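Local coordinates for protein hydratase ChsH2 (Mycobacterium tuberculosis SUMu008, PDB 4W78) that forms with its partner ChsH1 a MaoC-like enoyl-CoA hydratase that takes part in cholesterol catabolism, and probably adds water to an enoyl-CoA intermediate, at residues L25-F30 against F49-T54; T18-T23 against W84-T89. One frame throughout, in Å; residues are numbered along the deposited sequence.

Contact 1. Residues L25-F30 against F49-T54. With CD (cadmium ion), chain B.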
# COMPACT_ATOMS: atom_id res chain seq x y z
N LEU F 25 1.38 -1.85 5.57
CA LEU F 25 1.98 -1.45 4.30
C LEU F 25 2.19 0.07 4.19
O LEU F 25 3.14 0.50 3.55
CB LEU F 25 1.24 -2.02 3.08
CG LEU F 25 1.76 -3.40 2.68
CD1 LEU F 25 1.55 -4.46 3.75
CD2 LEU F 25 1.14 -3.81 1.37
N ALA F 26 1.32 0.85 4.84
CA ALA F 26 1.51 2.30 4.85
C ALA F 26 2.72 2.68 5.70
O ALA F 26 3.27 3.78 5.55
CB ALA F 26 0.26 3.03 5.36
N THR F 27 3.14 1.80 6.62
CA THR F 27 4.38 2.06 7.36
C THR F 27 5.58 1.42 6.64
O THR F 27 6.69 1.41 7.17
CB THR F 27 4.34 1.57 8.82
OG1 THR F 27 4.25 0.13 8.85
CG2 THR F 27 3.15 2.14 9.57
N ARG F 28 5.33 0.89 5.44
CA ARG F 28 6.34 0.25 4.60
C ARG F 28 7.01 -0.97 5.25
O ARG F 28 8.19 -1.27 5.03
CB ARG F 28 7.37 1.26 4.08
CG ARG F 28 6.74 2.33 3.19
CD ARG F 28 7.79 3.21 2.56
NE ARG F 28 8.72 2.48 1.71
CZ ARG F 28 10.04 2.61 1.77
NH1 ARG F 28 10.57 3.45 2.65
NH2 ARG F 28 10.83 1.91 0.96
N ASP F 29 6.20 -1.67 6.05
CA ASP F 29 6.59 -2.91 6.70
C ASP F 29 5.93 -4.05 5.95
O ASP F 29 4.71 -4.25 6.05
CB ASP F 29 6.09 -2.86 8.14
CG ASP F 29 6.52 -4.04 8.95
OD1 ASP F 29 6.91 -5.09 8.37
OD2 ASP F 29 6.46 -3.93 10.19
N PHE F 30 6.74 -4.77 5.18
CA PHE F 30 6.26 -5.86 4.34
C PHE F 30 6.50 -7.23 4.96
O PHE F 30 6.40 -8.25 4.28
CB PHE F 30 6.88 -5.77 2.95
CG PHE F 30 6.39 -4.59 2.16
CD1 PHE F 30 7.01 -3.36 2.28
CD2 PHE F 30 5.28 -4.71 1.33
CE1 PHE F 30 6.52 -2.25 1.58
CE2 PHE F 30 4.81 -3.63 0.62
CZ PHE F 30 5.43 -2.40 0.75
N PHE F 49 -1.08 -9.85 12.74
CA PHE F 49 -1.11 -8.95 13.89
C PHE F 49 -0.51 -7.61 13.52
O PHE F 49 0.31 -7.50 12.60
CB PHE F 49 -0.41 -9.55 15.12
CG PHE F 49 1.01 -9.99 14.88
CD1 PHE F 49 2.07 -9.10 15.02
CD2 PHE F 49 1.28 -11.31 14.54
CE1 PHE F 49 3.38 -9.51 14.82
CE2 PHE F 49 2.59 -11.73 14.33
CZ PHE F 49 3.64 -10.83 14.47
N VAL F 50 -0.94 -6.60 14.27
CA VAL F 50 -0.53 -5.21 14.03
C VAL F 50 0.96 -5.03 14.30
O VAL F 50 1.50 -5.58 15.27
CB VAL F 50 -1.36 -4.29 14.96
CG1 VAL F 50 -0.87 -2.83 14.89
CG2 VAL F 50 -2.83 -4.36 14.60
N ASN F 51 1.63 -4.23 13.46
CA ASN F 51 3.08 -4.03 13.60
C ASN F 51 3.42 -2.88 14.56
O ASN F 51 2.54 -2.10 14.95
CB ASN F 51 3.77 -3.83 12.24
CG ASN F 51 3.53 -2.45 11.63
OD1 ASN F 51 2.56 -1.78 11.95
ND2 ASN F 51 4.44 -2.01 10.76
N ILE F 52 4.68 -2.76 14.94
CA ILE F 52 5.03 -1.80 15.99
C ILE F 52 5.02 -0.36 15.46
O ILE F 52 4.79 0.57 16.24
CB ILE F 52 6.35 -2.20 16.70
CG1 ILE F 52 6.47 -1.45 18.05
CG2 ILE F 52 7.55 -1.98 15.79
CD1 ILE F 52 7.55 -2.06 18.92
N LEU F 53 5.26 -0.17 14.17
CA LEU F 53 5.22 1.19 13.60
C LEU F 53 3.79 1.71 13.65
O LEU F 53 3.56 2.91 13.80
CB LEU F 53 5.77 1.25 12.17
CG LEU F 53 7.29 1.05 11.98
CD1 LEU F 53 7.69 -0.41 12.15
CD2 LEU F 53 7.77 1.54 10.61
N THR F 54 2.82 0.82 13.49
CA THR F 54 1.42 1.21 13.60
C THR F 54 1.06 1.48 15.07
O THR F 54 0.34 2.44 15.35
CB THR F 54 0.50 0.13 13.00
OG1 THR F 54 0.74 0.06 11.59
CG2 THR F 54 -0.96 0.43 13.27
CD CD B . 7.11 -5.85 11.30
O HOH W 1 8.08 -7.92 11.79
O HOH W 2 9.53 -5.23 10.65

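Contact 2. Residues T18-T23 against W84-T89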
# COMPACT_ATOMS: atom_id res chain seq x y z
N THR F 18 -8.32 -5.55 7.00
CA THR F 18 -8.00 -4.35 6.22
C THR F 18 -7.19 -3.32 7.02
O THR F 18 -6.23 -2.75 6.50
CB THR F 18 -9.27 -3.71 5.63
OG1 THR F 18 -9.88 -4.66 4.74
CG2 THR F 18 -8.94 -2.46 4.87
N PHE F 19 -7.57 -3.11 8.27
CA PHE F 19 -6.83 -2.21 9.14
C PHE F 19 -5.39 -2.69 9.33
O PHE F 19 -4.45 -1.92 9.15
CB PHE F 19 -7.55 -2.07 10.48
CG PHE F 19 -6.84 -1.21 11.46
CD1 PHE F 19 -6.91 0.17 11.36
CD2 PHE F 19 -6.09 -1.77 12.49
CE1 PHE F 19 -6.26 0.99 12.26
CE2 PHE F 19 -5.44 -0.96 13.41
CZ PHE F 19 -5.51 0.42 13.29
N ILE F 20 -5.23 -3.96 9.67
CA ILE F 20 -3.90 -4.49 9.97
C ILE F 20 -3.01 -4.44 8.74
O ILE F 20 -1.85 -4.01 8.81
CB ILE F 20 -4.02 -5.92 10.50
CG1 ILE F 20 -4.83 -5.92 11.80
CG2 ILE F 20 -2.62 -6.54 10.69
CD1 ILE F 20 -4.89 -7.27 12.52
N VAL F 21 -3.55 -4.85 7.60
CA VAL F 21 -2.75 -4.88 6.36
C VAL F 21 -2.43 -3.48 5.86
O VAL F 21 -1.27 -3.16 5.55
CB VAL F 21 -3.47 -5.69 5.27
CG1 VAL F 21 -2.74 -5.58 3.95
CG2 VAL F 21 -3.61 -7.15 5.70
N SER F 22 -3.44 -2.62 5.80
CA SER F 22 -3.24 -1.27 5.27
C SER F 22 -2.28 -0.45 6.13
O SER F 22 -1.47 0.28 5.59
CB SER F 22 -4.57 -0.55 5.05
OG SER F 22 -5.24 -0.31 6.27
N THR F 23 -2.38 -0.57 7.46
CA THR F 23 -1.44 0.14 8.32
C THR F 23 -0.02 -0.41 8.17
O THR F 23 0.93 0.36 8.03
CB THR F 23 -1.85 0.13 9.79
OG1 THR F 23 -2.06 -1.20 10.25
CG2 THR F 23 -3.15 0.94 9.99
N TRP F 84 -1.96 -7.83 18.97
CA TRP F 84 -3.22 -7.34 18.45
C TRP F 84 -3.51 -8.12 17.17
O TRP F 84 -3.00 -7.78 16.09
CB TRP F 84 -3.16 -5.83 18.20
CG TRP F 84 -4.46 -5.22 17.77
CD1 TRP F 84 -5.65 -5.87 17.49
CD2 TRP F 84 -4.70 -3.84 17.58
NE1 TRP F 84 -6.61 -4.95 17.13
CE2 TRP F 84 -6.05 -3.69 17.18
CE3 TRP F 84 -3.92 -2.70 17.73
CZ2 TRP F 84 -6.62 -2.45 16.93
CZ3 TRP F 84 -4.49 -1.46 17.47
CH2 TRP F 84 -5.82 -1.35 17.07
N TYR F 85 -4.29 -9.18 17.32
CA TYR F 85 -4.63 -10.07 16.22
C TYR F 85 -5.85 -9.58 15.46
O TYR F 85 -6.66 -8.82 15.99
CB TYR F 85 -4.93 -11.46 16.77
CG TYR F 85 -3.74 -12.25 17.23
CD1 TYR F 85 -2.65 -12.45 16.39
CD2 TYR F 85 -3.70 -12.80 18.50
CE1 TYR F 85 -1.56 -13.20 16.80
CE2 TYR F 85 -2.61 -13.54 18.92
CZ TYR F 85 -1.54 -13.74 18.07
OH TYR F 85 -0.47 -14.49 18.50
N ALA F 86 -5.98 -10.03 14.22
CA ALA F 86 -7.18 -9.75 13.44
C ALA F 86 -8.43 -10.07 14.26
O ALA F 86 -8.49 -11.10 14.95
CB ALA F 86 -7.19 -10.55 12.13
N TYR F 87 -9.38 -9.14 14.19
CA TYR F 87 -10.70 -9.21 14.85
C TYR F 87 -10.72 -8.83 16.32
O TYR F 87 -11.79 -8.77 16.92
CB TYR F 87 -11.40 -10.55 14.61
CG TYR F 87 -11.44 -10.92 13.16
CD1 TYR F 87 -12.12 -10.14 12.24
CD2 TYR F 87 -10.78 -12.05 12.70
CE1 TYR F 87 -12.16 -10.48 10.90
CE2 TYR F 87 -10.80 -12.40 11.36
CZ TYR F 87 -11.48 -11.61 10.46
OH TYR F 87 -11.51 -11.96 9.14
N ASP F 88 -9.55 -8.58 16.90
CA ASP F 88 -9.49 -8.04 18.24
C ASP F 88 -9.82 -6.56 18.17
O ASP F 88 -9.49 -5.87 17.20
CB ASP F 88 -8.09 -8.12 18.85
CG ASP F 88 -7.67 -9.53 19.25
OD1 ASP F 88 -8.55 -10.41 19.37
OD2 ASP F 88 -6.45 -9.72 19.49
N THR F 89 -10.45 -6.08 19.23
CA THR F 89 -10.67 -4.66 19.40
C THR F 89 -9.77 -4.17 20.52
O THR F 89 -9.77 -4.73 21.61
CB THR F 89 -12.13 -4.36 19.75
OG1 THR F 89 -12.97 -4.75 18.66
CG2 THR F 89 -12.32 -2.87 20.03

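Contact 1. Residues L25-F30 against F49-T54
With CG anti to the backbone N (chi1 -176°), Asp29 sends its carboxylate toward Asn51, whose CG stands between its own backbone N and carbonyl carbon (chi1 76°), and the two side chains meet tip to tip. Asn51 is the N-cap of helix 52-67, the long helix wrapped by the antiparallel sheet in this hotdog fold, while residues 25-30 end helix 17-26 in a Schellman motif with Arg28 at its positive-phi position. Both hydrogens of the Asn51 amide are used across the contact. Asn51 ND2 gives a nearly straight bond (169°) to Asp29 OD2 at 2.8 Å, on the anti side of the carboxylate, and a more bent one to Thr27 OG1 at 2.9 Å; both acceptors lie close to the amide plane. Thr27 OG1 in turn donates to Ala24 O, so one hydroxyl ties the helix end to the cap. Asp29 OD2 also binds the cadmium ion at 2.3 Å, and His34 and two waters are further ligands, so Asn51 acts as a second-shell residue that steadies a metal-binding oxygen. Beside the polar groups, Leu53 CB packs on Thr27 CB at 3.7 Å. An asparagine suits the cap because its amide divides the work: ND2 faces the other segment, while Asn51 OD1 accepts from Thr54 N, above the carbonyl plane, and from Thr54 OG1, in that plane, at 2.6 Å.

Contact 2. Residues T18-T23 against W84-T89
Ile20, on the helix 17-26, faces Ala86 in a type II beta turn running from Tyr85 to Asp88, with their CA atoms 7.1 Å apart and Tyr87 holding the positive phi of the turn. From the helix, Ile20 reaches out with CD1 in an extended chain (chi2 -174°), and this methyl presses against the turn backbone. Ile20 CD1 lies 3.4 Å from Ala86 N. The same Ile20 CD1 is 3.5 Å from Ala86 CA, closer than usual for two carbons. Ala86, with nothing beyond CB, adds only a 4.0 Å contact from that CB to Ile20 CD1, and the CG1-CD1 arm of isoleucine provides an apolar reach suited to a buried place. From the preceding residue, Phe19 meets Trp84: CE2 of the Phe19 ring is 3.7 Å from CH2 of the Trp84 indole, the side chains cross at about a right angle, and the ring planes are inclined at 38°. The side chains that meet are apolar, and the hydrogen bonds lie within each segment. Trp84 NE1 donates to Asp88 O at 3.0 Å, tying the indole back to the end of the turn, while Asp88 OD2 accepts from Tyr85 N at 3.1 Å, so aspartate braces the turn with its side chain as well as with its backbone. Phe19 and Trp84 both lean on Leu58 of helix 52-67, and Trp84, leading into the turn, lies between helix 17-26, Leu58 and Leu13 of strand 7-14.

Overall arrangement
Both contacts rest on helix 17-26 and are largely buried, but they use different parts of it: contact 2 takes its first turns through apolar side chains, whereas contact 1 takes its C-terminal end, where polar groups and a metal gather. Along the sequence contact 1 lies inside the loop closed by contact 2, and they touch directly: Val50 N lies 3.0 Å from Trp84 O, a probable hydrogen bond, and Thr54 packs on Thr23. Helix 52-67 links them, its N-terminus capped in contact 1 while Leu58 lines contact 2. Each also borders the second copy of this protein and a ChsH1 chain, so the helix serves both the fold and the assembly.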